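Local atomic coordinates of malarial CLPB2 atpase/hsp101 protein (Plasmodium falciparum, PDB entry 4IRF), a protein that probably hydrolyses ATP as a ClpB-type chaperone to unfold and translocate proteins in the parasitophorous vacuole, and is represented here by its N-terminal cargo-binding domain. Residues I141-I144 with L145-F149; S47-G50 with S51-K55. One frame throughout, in Å; residues are numbered along the deposited sequence.

Contact 1: residues I141-I144 with L145-F149; sequences IKAI and LKRKF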
loop_
_atom_site.group_PDB
_atom_site.type_symbol
_atom_site.label_atom_id
_atom_site.label_comp_id
_atom_site.label_asym_id
_atom_site.label_seq_id
_atom_site.Cartn_x
_atom_site.Cartn_y
_atom_site.Cartn_z
ATOM N N ILE A 141 -7.256 10.939 3.379
ATOM C CA ILE A 141 -7.468 9.682 2.500
ATOM C C ILE A 141 -8.951 9.567 1.786
ATOM O O ILE A 141 -9.243 9.403 0.583
ATOM C CB ILE A 141 -7.172 8.439 3.340
ATOM C CG1 ILE A 141 -5.708 8.467 3.756
ATOM C CG2 ILE A 141 -7.472 7.180 2.564
ATOM C CD1 ILE A 141 -4.810 8.614 2.595
ATOM N N LYS A 142 -9.879 9.825 2.721
ATOM C CA LYS A 142 -11.261 9.888 2.256
ATOM C C LYS A 142 -11.418 10.892 1.137
ATOM O O LYS A 142 -12.133 10.631 0.165
ATOM C CB LYS A 142 -12.168 10.316 3.397
ATOM C CG LYS A 142 -12.579 9.200 4.333
ATOM C CD LYS A 142 -13.453 9.774 5.434
ATOM C CE LYS A 142 -14.432 8.752 5.971
ATOM N NZ LYS A 142 -13.666 7.642 6.562
ATOM N N ALA A 143 -10.751 12.042 1.269
ATOM C CA ALA A 143 -10.833 13.070 0.246
ATOM C C ALA A 143 -10.228 12.604 -1.072
ATOM O O ALA A 143 -10.793 12.865 -2.135
ATOM C CB ALA A 143 -10.204 14.372 0.725
ATOM N N ILE A 144 -9.079 11.914 -1.009
ATOM C CA ILE A 144 -8.510 11.298 -2.189
ATOM C C ILE A 144 -9.521 10.364 -2.855
ATOM O O ILE A 144 -9.686 10.363 -4.083
ATOM C CB ILE A 144 -7.257 10.490 -1.820
ATOM C CG1 ILE A 144 -6.148 11.442 -1.379
ATOM C CG2 ILE A 144 -6.835 9.630 -2.986
ATOM C CD1 ILE A 144 -4.917 10.749 -0.816
ATOM N N LEU A 145 -10.176 9.548 -2.033
ATOM C CA LEU A 145 -11.151 8.594 -2.550
ATOM C C LEU A 145 -12.361 9.290 -3.143
ATOM O O LEU A 145 -12.826 8.892 -4.218
ATOM C CB LEU A 145 -11.613 7.633 -1.459
ATOM C CG LEU A 145 -10.632 6.527 -1.129
ATOM C CD1 LEU A 145 -11.213 5.595 -0.082
ATOM C CD2 LEU A 145 -10.347 5.789 -2.393
ATOM N N LYS A 146 -12.832 10.320 -2.448
ATOM C CA LYS A 146 -13.975 11.122 -2.905
ATOM C C LYS A 146 -13.633 11.821 -4.227
ATOM O O LYS A 146 -14.407 11.776 -5.185
ATOM C CB LYS A 146 -14.367 12.140 -1.823
ATOM C CG LYS A 146 -15.546 13.060 -2.173
ATOM C CD LYS A 146 -15.855 13.997 -1.020
ATOM C CE LYS A 146 -17.030 14.911 -1.340
ATOM N NZ LYS A 146 -16.782 15.744 -2.558
ATOM N N ARG A 147 -12.446 12.399 -4.372
ATOM C CA ARG A 147 -12.091 13.009 -5.646
ATOM C C ARG A 147 -11.942 12.046 -6.778
ATOM O O ARG A 147 -12.274 12.336 -7.892
ATOM C CB ARG A 147 -10.779 13.797 -5.539
ATOM C CG ARG A 147 -10.746 14.890 -4.513
ATOM C CD ARG A 147 -9.569 15.811 -4.772
ATOM N NE ARG A 147 -8.343 15.228 -4.295
ATOM C CZ ARG A 147 -7.957 15.311 -3.047
ATOM N NH1 ARG A 147 -8.674 15.983 -2.196
ATOM N NH2 ARG A 147 -6.867 14.733 -2.668
ATOM N N LYS A 148 -11.444 10.928 -6.484
ATOM C CA LYS A 148 -11.331 9.943 -7.510
ATOM C C LYS A 148 -12.712 9.558 -8.033
ATOM O O LYS A 148 -12.923 9.425 -9.189
ATOM C CB LYS A 148 -10.568 8.718 -7.019
ATOM C CG LYS A 148 -10.386 7.722 -8.106
ATOM C CD LYS A 148 -9.857 6.437 -7.551
ATOM C CE LYS A 148 -9.596 5.439 -8.632
ATOM N NZ LYS A 148 -8.481 5.764 -9.521
ATOM N N PHE A 149 -13.670 9.324 -7.167
ATOM C CA PHE A 149 -15.005 8.974 -7.637
ATOM C C PHE A 149 -15.588 10.080 -8.570
ATOM O O PHE A 149 -16.156 9.873 -9.676
ATOM C CB PHE A 149 -15.846 8.768 -6.385
ATOM C CG PHE A 149 -17.299 8.671 -6.622
ATOM C CD1 PHE A 149 -17.810 7.765 -7.479
ATOM C CD2 PHE A 149 -18.139 9.481 -5.947
ATOM C CE1 PHE A 149 -19.157 7.657 -7.675
ATOM C CE2 PHE A 149 -19.486 9.392 -6.138
ATOM C CZ PHE A 149 -19.990 8.479 -6.999
#
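R147 folds back along its own helix over A143 and I144, and its guanidinium makes the first shell of side-chain contacts. NH1 of R147 lies 3.7 Å from CB of A143, while NH2 of R147 approaches CG1 of I144 at 3.6 Å. Over one face of the guanidinium sits A143 O, displaced toward the rim, and CG of R147 passes 3.1 Å from that same A143 O. The bend at chi3 (-79°) turns the guanidinium back toward the preceding turn. Beneath these side chains run the i to i+4 backbone bonds of helix 138-151, the last helix of this mainly helical Clp N-terminal domain: L145 N reaches I141 O at 2.8 Å and R147 N reaches A143 O at 2.8 Å, the latter with an N-H...O angle of 165°. I141, I144 and L145 turn toward helix 114-121, I141 touching L118, I144 and L145 touching E115, and L145 also H116; CG of L145 lies 3.6 Å from I141 O. Farther along, K148 NZ forms salt bridges with D113 and E115, whereas K146 NZ pairs with E150 within the same helix.

Contact 2: residues S47-G50 with S51-K55; sequences SDYG and STLFK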
loop_
_atom_site.group_PDB
_atom_site.type_symbol
_atom_site.label_atom_id
_atom_site.label_comp_id
_atom_site.label_asym_id
_atom_site.label_seq_id
_atom_site.Cartn_x
_atom_site.Cartn_y
_atom_site.Cartn_z
ATOM N N SER A 47 5.862 2.853 -6.902
ATOM C CA SER A 47 5.234 2.628 -8.189
ATOM C C SER A 47 4.996 3.920 -8.969
ATOM O O SER A 47 4.992 5.023 -8.383
ATOM C CB SER A 47 3.878 1.947 -8.007
ATOM O OG SER A 47 2.962 2.807 -7.362
ATOM N N ASP A 48 4.758 3.776 -10.273
ATOM C CA ASP A 48 4.431 4.933 -11.118
ATOM C C ASP A 48 3.211 5.673 -10.584
ATOM O O ASP A 48 3.236 6.894 -10.381
ATOM C CB ASP A 48 4.152 4.498 -12.557
ATOM C CG ASP A 48 5.424 4.273 -13.370
ATOM O OD1 ASP A 48 6.533 4.628 -12.894
ATOM O OD2 ASP A 48 5.305 3.749 -14.500
ATOM N N TYR A 49 2.132 4.930 -10.353
ATOM C CA TYR A 49 0.868 5.564 -10.004
ATOM C C TYR A 49 0.882 6.053 -8.564
ATOM O O TYR A 49 0.417 7.160 -8.253
ATOM C CB TYR A 49 -0.275 4.579 -10.227
ATOM C CG TYR A 49 -1.641 5.192 -10.105
ATOM C CD1 TYR A 49 -2.191 5.478 -8.869
ATOM C CD2 TYR A 49 -2.385 5.494 -11.233
ATOM C CE1 TYR A 49 -3.436 6.037 -8.748
ATOM C CE2 TYR A 49 -3.647 6.054 -11.121
ATOM C CZ TYR A 49 -4.162 6.328 -9.874
ATOM O OH TYR A 49 -5.420 6.881 -9.736
ATOM N N GLY A 50 1.376 5.203 -7.663
ATOM C CA GLY A 50 1.483 5.579 -6.274
ATOM C C GLY A 50 2.352 6.809 -6.043
ATOM O O GLY A 50 2.028 7.643 -5.189
ATOM N N SER A 51 3.463 6.922 -6.772
ATOM C CA SER A 51 4.376 8.050 -6.539
ATOM C C SER A 51 3.748 9.364 -6.986
ATOM O O SER A 51 3.868 10.389 -6.322
ATOM C CB SER A 51 5.728 7.817 -7.224
ATOM O OG SER A 51 5.578 7.566 -8.612
ATOM N N THR A 52 3.076 9.317 -8.124
ATOM C CA THR A 52 2.292 10.454 -8.601
ATOM C C THR A 52 1.170 10.830 -7.626
ATOM O O THR A 52 0.924 12.008 -7.363
ATOM C CB THR A 52 1.684 10.126 -9.939
ATOM O OG1 THR A 52 2.734 9.796 -10.856
ATOM C CG2 THR A 52 0.866 11.297 -10.464
ATOM N N LEU A 53 0.490 9.823 -7.078
ATOM C CA LEU A 53 -0.549 10.090 -6.096
ATOM C C LEU A 53 -0.051 10.876 -4.884
ATOM O O LEU A 53 -0.680 11.861 -4.471
ATOM C CB LEU A 53 -1.191 8.772 -5.628
ATOM C CG LEU A 53 -2.574 9.037 -5.034
ATOM C CD1 LEU A 53 -3.638 8.954 -6.133
ATOM C CD2 LEU A 53 -2.874 8.088 -3.897
ATOM N N PHE A 54 1.079 10.443 -4.320
ATOM C CA PHE A 54 1.627 11.057 -3.133
ATOM C C PHE A 54 2.090 12.477 -3.450
ATOM O O PHE A 54 1.948 13.373 -2.619
ATOM C CB PHE A 54 2.802 10.240 -2.601
ATOM C CG PHE A 54 2.392 9.054 -1.763
ATOM C CD1 PHE A 54 1.537 9.206 -0.686
ATOM C CD2 PHE A 54 2.856 7.785 -2.070
ATOM C CE1 PHE A 54 1.151 8.090 0.084
ATOM C CE2 PHE A 54 2.463 6.678 -1.312
ATOM C CZ PHE A 54 1.623 6.838 -0.237
ATOM N N LYS A 55 2.646 12.650 -4.646
ATOM C CA LYS A 55 3.137 13.954 -5.095
ATOM C C LYS A 55 1.995 14.971 -5.070
ATOM O O LYS A 55 2.095 16.029 -4.423
ATOM C CB LYS A 55 3.743 13.842 -6.501
#
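S47 O receives the backbone N-H of S51 at 2.9 Å, with an N-H...O angle of 150°, the first i to i+4 bond of helix 48-56. S47 is the N-cap of this helix in the Clp N-terminal domain: its OG accepts from G50 N at 2.9 Å, and it is also hydrogen-bonded to L44 O of the preceding helix, so one hydroxyl joins the end of helix 37-46 to the start of the next. A chi1 of 67° sets that OG between the backbone N and the carbonyl carbon of S47, from where it can meet the amide of G50. The S51 hydroxyl lies near two carbonyls of the first turn, with OG 2.6 Å from S47 O and 3.0 Å from D48 O; which of them takes its proton is unsettled. D48 O accepts from T52 OG1 at 3.0 Å, besides a weak bond from T52 N. The Y49 side chain extends outward, across the helix direction, and its OH continues to a hydrogen bond with E115. L53 and F54 both pack on L118 of helix 114-121, F54 also on L44 and A45. The F54 ring meets the backbone of G50 obliquely, its CD2 3.2 Å from G50 O. Y49 and L53 cross at a slant in an apolar contact, CE1 of Y49 standing 3.9 Å from CD1 of L53.

Overall arrangement
Contacts 1 and 2 are each a short run within a single helix, 138-151 and 48-56, and their centres lie about 15 Å apart. Both are partly buried, but contact 2 is nearer the middle of the chain, about 11 Å from its centre against about 16 Å for contact 1. Helix 114-121 packs against both, with L118 and E115 touched by residues of each. Their chemistry follows position: contact 2 covers a helix start, where hydroxyls engage first-turn amides and carbonyls, whereas contact 1 lies inside a helix and carries long cationic side chains. The two meet directly where K148 NZ comes within 3.3 Å of Y49 OH, beside E115.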